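Local atomic coordinates of glycosyl hydrolases family 2, sugar binding domain protein (Bacteroides uniformis str. 3978 T3 ii, PDB entry 6D1P), a protein that is a gut bacterial beta-glucuronidase of glycosyl hydrolase family 2, probably cleaving terminal glucuronic acid from glycosides. Residues L574-F578 against K579-T583; A144-A147 against F148-P152. All blocks are in the same frame, centred on the assembly; numbering follows the deposited sequence.

Interaction 1: residues L574-F578 against K579-T583; sequences LFWTF and KDFST. With NA (sodium ion), chain C.
Trp576 and Phe581 touch along their borders, without stacking, their planes at 80°: the NE1 corner of the indole comes to 3.5 Å from CE1 of Phe581, and Trp576 CZ2 sits 3.7 Å from Phe581 CZ. Thr577 closes this packed side. The peptide before it is cis, and Thr577 CB lies 3.6 Å above one face of the indole, toward the rim, while its methyl CG2 meets the edge of the Phe581 ring, 3.9 Å from CD1. Such a non-proline cis peptide after a tryptophan is familiar from clan A glycosidases; here it follows strand 572-574 of the TIM barrel.

The other side is looser and watery, though still buried. Thr577 OG1, anti to its own N (chi1 -175°), turns from the rings to a water at 2.7 Å, which accepts from Lys579 N at 2.9 Å. Beyond it Asp580 O binds a sodium ion at 2.7 Å, joined by a second water and by Asp333 OD2. Lys579 leads NZ away from 574-578 to a salt bridge with Glu349 and a hydrogen bond with His334, and Asp580 OD1 pairs with Lys607. The rim of Phe581 and the cis peptide bound the indole beside a glycerol, which may mark a pocket. One water thus serves Thr577 OG1 and Lys579 N, and sodium the Asp580 carbonyl, without a direct hydrogen bond between 574-578 and 579-583.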
ATOM      1  N   LEU A 574      22.083  -0.571  30.964  1.00 25.95           N
ATOM      2  CA  LEU A 574      21.937  -0.043  29.608  1.00 20.68           C
ATOM      3  C   LEU A 574      20.662   0.778  29.579  1.00 23.23           C
ATOM      4  O   LEU A 574      19.565   0.223  29.714  1.00 23.53           O
ATOM      5  CB  LEU A 574      21.872  -1.161  28.570  1.00 20.40           C
ATOM      6  CG  LEU A 574      22.939  -2.244  28.733  1.00 25.47           C
ATOM      7  CD1 LEU A 574      22.348  -3.509  29.388  1.00 23.55           C
ATOM      8  CD2 LEU A 574      23.588  -2.569  27.409  1.00 24.35           C
ATOM      9  N   PHE A 575      20.781   2.092  29.410  1.00 20.04           N
ATOM     10  CA  PHE A 575      19.556   2.858  29.268  1.00 21.03           C
ATOM     11  C   PHE A 575      18.954   2.596  27.893  1.00 22.19           C
ATOM     12  O   PHE A 575      19.645   2.191  26.955  1.00 22.56           O
ATOM     13  CB  PHE A 575      19.787   4.354  29.521  1.00 21.86           C
ATOM     14  CG  PHE A 575      20.499   5.090  28.410  1.00 24.92           C
ATOM     15  CD1 PHE A 575      21.888   5.233  28.430  1.00 25.00           C
ATOM     16  CD2 PHE A 575      19.774   5.723  27.393  1.00 20.98           C
ATOM     17  CE1 PHE A 575      22.549   5.956  27.426  1.00 22.32           C
ATOM     18  CE2 PHE A 575      20.416   6.430  26.375  1.00 20.56           C
ATOM     19  CZ  PHE A 575      21.803   6.558  26.393  1.00 26.36           C
ATOM     20  N   TRP A 576      17.635   2.744  27.806  1.00 24.27           N
ATOM     21  CA  TRP A 576      16.890   2.587  26.559  1.00 20.73           C
ATOM     22  C   TRP A 576      16.357   3.966  26.213  1.00 18.97           C
ATOM     23  O   TRP A 576      15.457   4.473  26.892  1.00 19.90           O
ATOM     24  CB  TRP A 576      15.760   1.567  26.704  1.00 21.42           C
ATOM     25  CG  TRP A 576      14.971   1.326  25.428  1.00 21.14           C
ATOM     26  CD1 TRP A 576      14.008   2.130  24.895  1.00 19.80           C
ATOM     27  CD2 TRP A 576      15.103   0.212  24.542  1.00 18.18           C
ATOM     28  NE1 TRP A 576      13.547   1.596  23.719  1.00 19.68           N
ATOM     29  CE2 TRP A 576      14.198   0.417  23.477  1.00 20.44           C
ATOM     30  CE3 TRP A 576      15.898  -0.943  24.546  1.00 17.69           C
ATOM     31  CZ2 TRP A 576      14.044  -0.504  22.429  1.00 18.92           C
ATOM     32  CZ3 TRP A 576      15.765  -1.851  23.502  1.00 20.00           C
ATOM     33  CH2 TRP A 576      14.841  -1.624  22.450  1.00 20.28           C
ATOM     34  N   THR A 577      16.903   4.582  25.173  1.00 19.03           N
ATOM     35  CA  THR A 577      17.803   3.964  24.213  1.00 19.77           C
ATOM     36  C   THR A 577      18.618   5.110  23.641  1.00 20.62           C
ATOM     37  O   THR A 577      18.379   6.277  24.003  1.00 20.92           O
ATOM     38  CB  THR A 577      17.025   3.191  23.077  1.00 21.55           C
ATOM     39  OG1 THR A 577      17.949   2.497  22.227  1.00 22.04           O
ATOM     40  CG2 THR A 577      16.156   4.136  22.240  1.00 17.12           C
ATOM     41  N   PHE A 578      19.582   4.818  22.761  1.00 20.33           N
ATOM     42  CA  PHE A 578      20.451   5.894  22.281  1.00 21.44           C
ATOM     43  C   PHE A 578      19.682   6.897  21.428  1.00 21.35           C
ATOM     44  O   PHE A 578      19.798   8.116  21.628  1.00 23.39           O
ATOM     45  CB  PHE A 578      21.630   5.332  21.489  1.00 22.57           C
ATOM     46  CG  PHE A 578      22.535   6.402  20.930  1.00 22.63           C
ATOM     47  CD1 PHE A 578      23.271   7.228  21.781  1.00 25.67           C
ATOM     48  CD2 PHE A 578      22.646   6.591  19.554  1.00 22.31           C
ATOM     49  CE1 PHE A 578      24.106   8.239  21.262  1.00 27.67           C
ATOM     50  CE2 PHE A 578      23.470   7.579  19.027  1.00 23.79           C
ATOM     51  CZ  PHE A 578      24.201   8.418  19.876  1.00 24.48           C
ATOM     52  N   LYS A 579      18.879   6.395  20.481  1.00 18.12           N
ATOM     53  CA  LYS A 579      18.309   7.194  19.404  1.00 21.05           C
ATOM     54  C   LYS A 579      16.816   6.924  19.250  1.00 19.47           C
ATOM     55  O   LYS A 579      16.385   5.766  19.262  1.00 19.71           O
ATOM     56  CB  LYS A 579      19.038   6.889  18.087  1.00 21.50           C
ATOM     57  CG  LYS A 579      18.721   7.841  16.946  1.00 24.30           C
ATOM     58  CD  LYS A 579      19.709   7.655  15.789  1.00 25.37           C
ATOM     59  CE  LYS A 579      19.435   6.327  15.060  1.00 28.36           C
ATOM     60  NZ  LYS A 579      20.694   5.876  14.438  1.00 31.16           N
ATOM     61  N   ASP A 580      16.034   8.000  19.121  1.00 21.94           N
ATOM     62  CA  ASP A 580      14.635   7.895  18.726  1.00 19.85           C
ATOM     63  C   ASP A 580      14.502   6.953  17.544  1.00 20.39           C
ATOM     64  O   ASP A 580      15.265   7.044  16.581  1.00 21.54           O
ATOM     65  CB  ASP A 580      14.087   9.273  18.342  1.00 20.11           C
ATOM     66  CG  ASP A 580      13.866  10.174  19.532  1.00 22.04           C
ATOM     67  OD1 ASP A 580      14.187   9.748  20.660  1.00 22.06           O
ATOM     68  OD2 ASP A 580      13.366  11.320  19.331  1.00 21.89           O
ATOM     69  N   PHE A 581      13.535   6.046  17.613  1.00 19.89           N
ATOM     70  CA  PHE A 581      13.361   5.070  16.549  1.00 18.97           C
ATOM     71  C   PHE A 581      11.875   4.840  16.328  1.00 20.32           C
ATOM     72  O   PHE A 581      11.044   5.128  17.194  1.00 21.68           O
ATOM     73  CB  PHE A 581      14.069   3.756  16.884  1.00 20.55           C
ATOM     74  CG  PHE A 581      13.408   3.000  17.991  1.00 25.27           C
ATOM     75  CD1 PHE A 581      13.732   3.267  19.312  1.00 18.16           C
ATOM     76  CD2 PHE A 581      12.424   2.038  17.713  1.00 20.39           C
ATOM     77  CE1 PHE A 581      13.112   2.585  20.341  1.00 20.53           C
ATOM     78  CE2 PHE A 581      11.802   1.360  18.733  1.00 20.86           C
ATOM     79  CZ  PHE A 581      12.151   1.619  20.060  1.00 21.58           C
ATOM     80  N   SER A 582      11.543   4.331  15.148  1.00 21.91           N
ATOM     81  CA  SER A 582      10.142   4.135  14.803  1.00 19.82           C
ATOM     82  C   SER A 582       9.580   2.872  15.449  1.00 20.43           C
ATOM     83  O   SER A 582      10.235   1.823  15.494  1.00 18.43           O
ATOM     84  CB  SER A 582       9.968   4.030  13.297  1.00 21.92           C
ATOM     85  OG  SER A 582       8.605   3.755  12.970  1.00 21.26           O
ATOM     86  N   THR A 583       8.343   2.974  15.932  1.00 18.97           N
ATOM     87  CA  THR A 583       7.642   1.837  16.464  1.00 19.18           C
ATOM     88  C   THR A 583       6.204   1.876  15.977  1.00 18.59           C
ATOM     89  O   THR A 583       5.598   2.958  15.929  1.00 18.97           O
ATOM     90  CB  THR A 583       7.659   1.813  17.993  1.00 20.72           C
ATOM     91  OG1 THR A 583       6.747   0.808  18.441  1.00 21.79           O
ATOM     92  CG2 THR A 583       7.245   3.161  18.550  1.00 18.37           C
TER
HETATM   93 NA    NA C 901      16.795   5.225  15.386  1.00 30.90          NA
HETATM   94  O   HOH W   1      17.915   3.712  19.789  1.00 17.17           O
HETATM   95  O   HOH W   2      18.108   3.364  17.034  1.00 22.60           O

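Interaction 2: residues A144-A147 against F148-P152; sequences AVEA and FRRTP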
ATOM      1  N   ALA A 144      22.697 -23.195 -11.054  1.00 47.59           N
ATOM      2  CA  ALA A 144      21.647 -22.556 -11.840  1.00 47.08           C
ATOM      3  C   ALA A 144      22.224 -21.574 -12.850  1.00 50.10           C
ATOM      4  O   ALA A 144      21.669 -21.420 -13.951  1.00 46.24           O
ATOM      5  CB  ALA A 144      20.651 -21.856 -10.921  1.00 39.39           C
ATOM      6  N   VAL A 145      23.329 -20.903 -12.502  1.00 45.69           N
ATOM      7  CA  VAL A 145      23.997 -20.046 -13.473  1.00 50.93           C
ATOM      8  C   VAL A 145      24.487 -20.880 -14.648  1.00 56.40           C
ATOM      9  O   VAL A 145      24.314 -20.512 -15.818  1.00 54.07           O
ATOM     10  CB  VAL A 145      25.156 -19.273 -12.820  1.00 46.20           C
ATOM     11  CG1 VAL A 145      26.025 -18.653 -13.890  1.00 47.29           C
ATOM     12  CG2 VAL A 145      24.630 -18.182 -11.899  1.00 42.92           C
ATOM     13  N   GLU A 146      25.091 -22.030 -14.348  1.00 55.34           N
ATOM     14  CA  GLU A 146      25.550 -22.942 -15.381  1.00 53.94           C
ATOM     15  C   GLU A 146      24.383 -23.364 -16.262  1.00 57.70           C
ATOM     16  O   GLU A 146      24.340 -23.007 -17.446  1.00 60.28           O
ATOM     17  CB  GLU A 146      26.237 -24.152 -14.746  1.00 60.56           C
ATOM     18  CG  GLU A 146      26.763 -25.162 -15.756  1.00 68.17           C
ATOM     19  CD  GLU A 146      27.638 -24.524 -16.832  1.00 74.78           C
ATOM     20  OE1 GLU A 146      28.503 -23.682 -16.483  1.00 78.39           O
ATOM     21  OE2 GLU A 146      27.453 -24.860 -18.025  1.00 71.11           O
ATOM     22  N   ALA A 147      23.416 -24.094 -15.691  1.00 56.22           N
ATOM     23  CA  ALA A 147      22.291 -24.581 -16.485  1.00 53.73           C
ATOM     24  C   ALA A 147      21.604 -23.463 -17.247  1.00 52.09           C
ATOM     25  O   ALA A 147      20.974 -23.725 -18.274  1.00 58.48           O
ATOM     26  CB  ALA A 147      21.266 -25.297 -15.607  1.00 52.42           C
ATOM     27  N   PHE A 148      21.724 -22.224 -16.780  1.00 53.36           N
ATOM     28  CA  PHE A 148      21.133 -21.117 -17.515  1.00 51.67           C
ATOM     29  C   PHE A 148      22.017 -20.676 -18.675  1.00 54.16           C
ATOM     30  O   PHE A 148      21.509 -20.344 -19.751  1.00 53.84           O
ATOM     31  CB  PHE A 148      20.868 -19.949 -16.576  1.00 49.49           C
ATOM     32  CG  PHE A 148      20.360 -18.732 -17.271  1.00 49.03           C
ATOM     33  CD1 PHE A 148      19.042 -18.668 -17.700  1.00 42.60           C
ATOM     34  CD2 PHE A 148      21.197 -17.647 -17.501  1.00 47.51           C
ATOM     35  CE1 PHE A 148      18.566 -17.539 -18.347  1.00 45.53           C
ATOM     36  CE2 PHE A 148      20.724 -16.518 -18.149  1.00 45.33           C
ATOM     37  CZ  PHE A 148      19.409 -16.467 -18.572  1.00 44.33           C
ATOM     38  N   ARG A 149      23.338 -20.653 -18.482  1.00 53.16           N
ATOM     39  CA  ARG A 149      24.216 -20.335 -19.602  1.00 56.57           C
ATOM     40  C   ARG A 149      24.060 -21.344 -20.735  1.00 58.38           C
ATOM     41  O   ARG A 149      24.208 -20.985 -21.910  1.00 60.59           O
ATOM     42  CB  ARG A 149      25.665 -20.265 -19.128  1.00 54.56           C
ATOM     43  CG  ARG A 149      26.098 -18.873 -18.714  1.00 52.11           C
ATOM     44  CD  ARG A 149      27.208 -18.921 -17.653  1.00 50.52           C
ATOM     45  NE  ARG A 149      27.661 -17.581 -17.281  1.00 45.04           N
ATOM     46  CZ  ARG A 149      28.549 -17.312 -16.326  1.00 53.82           C
ATOM     47  NH1 ARG A 149      29.098 -18.302 -15.621  1.00 48.95           N
ATOM     48  NH2 ARG A 149      28.890 -16.045 -16.071  1.00 48.34           N
ATOM     49  N   ARG A 150      23.722 -22.594 -20.407  1.00 59.88           N
ATOM     50  CA  ARG A 150      23.496 -23.646 -21.392  1.00 54.87           C
ATOM     51  C   ARG A 150      22.127 -23.524 -22.050  1.00 59.98           C
ATOM     52  O   ARG A 150      21.528 -24.534 -22.435  1.00 63.28           O
ATOM     53  CB  ARG A 150      23.623 -25.026 -20.741  1.00 56.67           C
ATOM     54  CG  ARG A 150      25.010 -25.352 -20.233  1.00 60.06           C
ATOM     55  CD  ARG A 150      24.937 -26.307 -19.036  1.00 71.84           C
ATOM     56  NE  ARG A 150      24.708 -27.709 -19.393  1.00 75.86           N
ATOM     57  CZ  ARG A 150      25.461 -28.719 -18.954  1.00 78.23           C
ATOM     58  NH1 ARG A 150      26.479 -28.474 -18.138  1.00 77.71           N
ATOM     59  NH2 ARG A 150      25.191 -29.973 -19.316  1.00 71.01           N
ATOM     60  N   THR A 151      21.616 -22.303 -22.170  1.00 61.27           N
ATOM     61  CA  THR A 151      20.371 -21.998 -22.856  1.00 56.24           C
ATOM     62  C   THR A 151      20.586 -20.817 -23.789  1.00 58.12           C
ATOM     63  O   THR A 151      21.435 -19.957 -23.521  1.00 56.66           O
ATOM     64  CB  THR A 151      19.246 -21.661 -21.870  1.00 55.79           C
ATOM     65  OG1 THR A 151      19.574 -20.446 -21.185  1.00 55.21           O
ATOM     66  CG2 THR A 151      19.066 -22.779 -20.861  1.00 55.17           C
ATOM     67  N   PRO A 152      19.821 -20.738 -24.884  1.00 59.00           N
ATOM     68  CA  PRO A 152      20.054 -19.652 -25.849  1.00 58.59           C
ATOM     69  C   PRO A 152      19.606 -18.287 -25.348  1.00 60.00           C
ATOM     70  O   PRO A 152      20.142 -17.272 -25.812  1.00 59.38           O
ATOM     71  CB  PRO A 152      19.247 -20.090 -27.084  1.00 54.80           C
ATOM     72  CG  PRO A 152      18.868 -21.518 -26.844  1.00 54.70           C
ATOM     73  CD  PRO A 152      18.797 -21.683 -25.358  1.00 58.57           C
TER
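Val145 and Arg149 are tied first through the backbone: Arg149 N donates to Val145 O at 2.8 Å, one turn along helix 142-149. Bonds of the same i to i+4 kind run from Phe148 N to Ala144 O, 2.9 Å, and from Arg150 N to Glu146 O, 3.1 Å. The Phe148 bond is bent, 135° at the hydrogen; the same N-H also makes a weak bond to Val145 O.

Van der Waals contact follows the flank of the helix. Arg149, stretched out nearly straight, runs alongside Val145 and lays its guanidinium so that Val145 CG1 sits 3.4 Å above one face, offset toward the rim. NH2 donates a hydrogen bond to the backbone O of Ile98, a loop residue that Val145 also touches, so chain and head are pinned against the same loop. Phe148 turns inward to Tyr123, Ile162 and Phe158.

This is the C-terminal turn of a short helix that follows strand 137-140 in the sugar-binding domain, and Arg150 is the first residue to leave helical angles. Past it, Thr151 folds back and places its CG2 3.4 Å from Ala147 O.

The charged contact lies at the more exposed surface. Glu146, bent at chi2 (52°), curls its carboxylate over the aliphatic part of Arg150. OE2 reaches the guanidinium from the edge, near its plane, but only as a long salt bridge, 3.7 Å to NH1, the two planar groups being steeply turned at 76°.

How the interactions relate
Interactions 1 and 2 belong to different domains and do not touch: their centres are about 48 Å apart and their nearest atoms about 36 Å. Interaction 2 comes earlier in the chain, within the sugar-binding domain, its centre about 42 Å from the centre of the chain. Interaction 1 lies deep in the TIM barrel domain, about 7 Å from the chain centre, where a sodium ion is bound and the side chain of Trp576 comes within about 3 Å of a glycerol that may mark a pocket. Both are local contacts within one continuous stretch, but the loop at 574-583 is entirely buried, whereas the helix end at 144-152 is partly exposed.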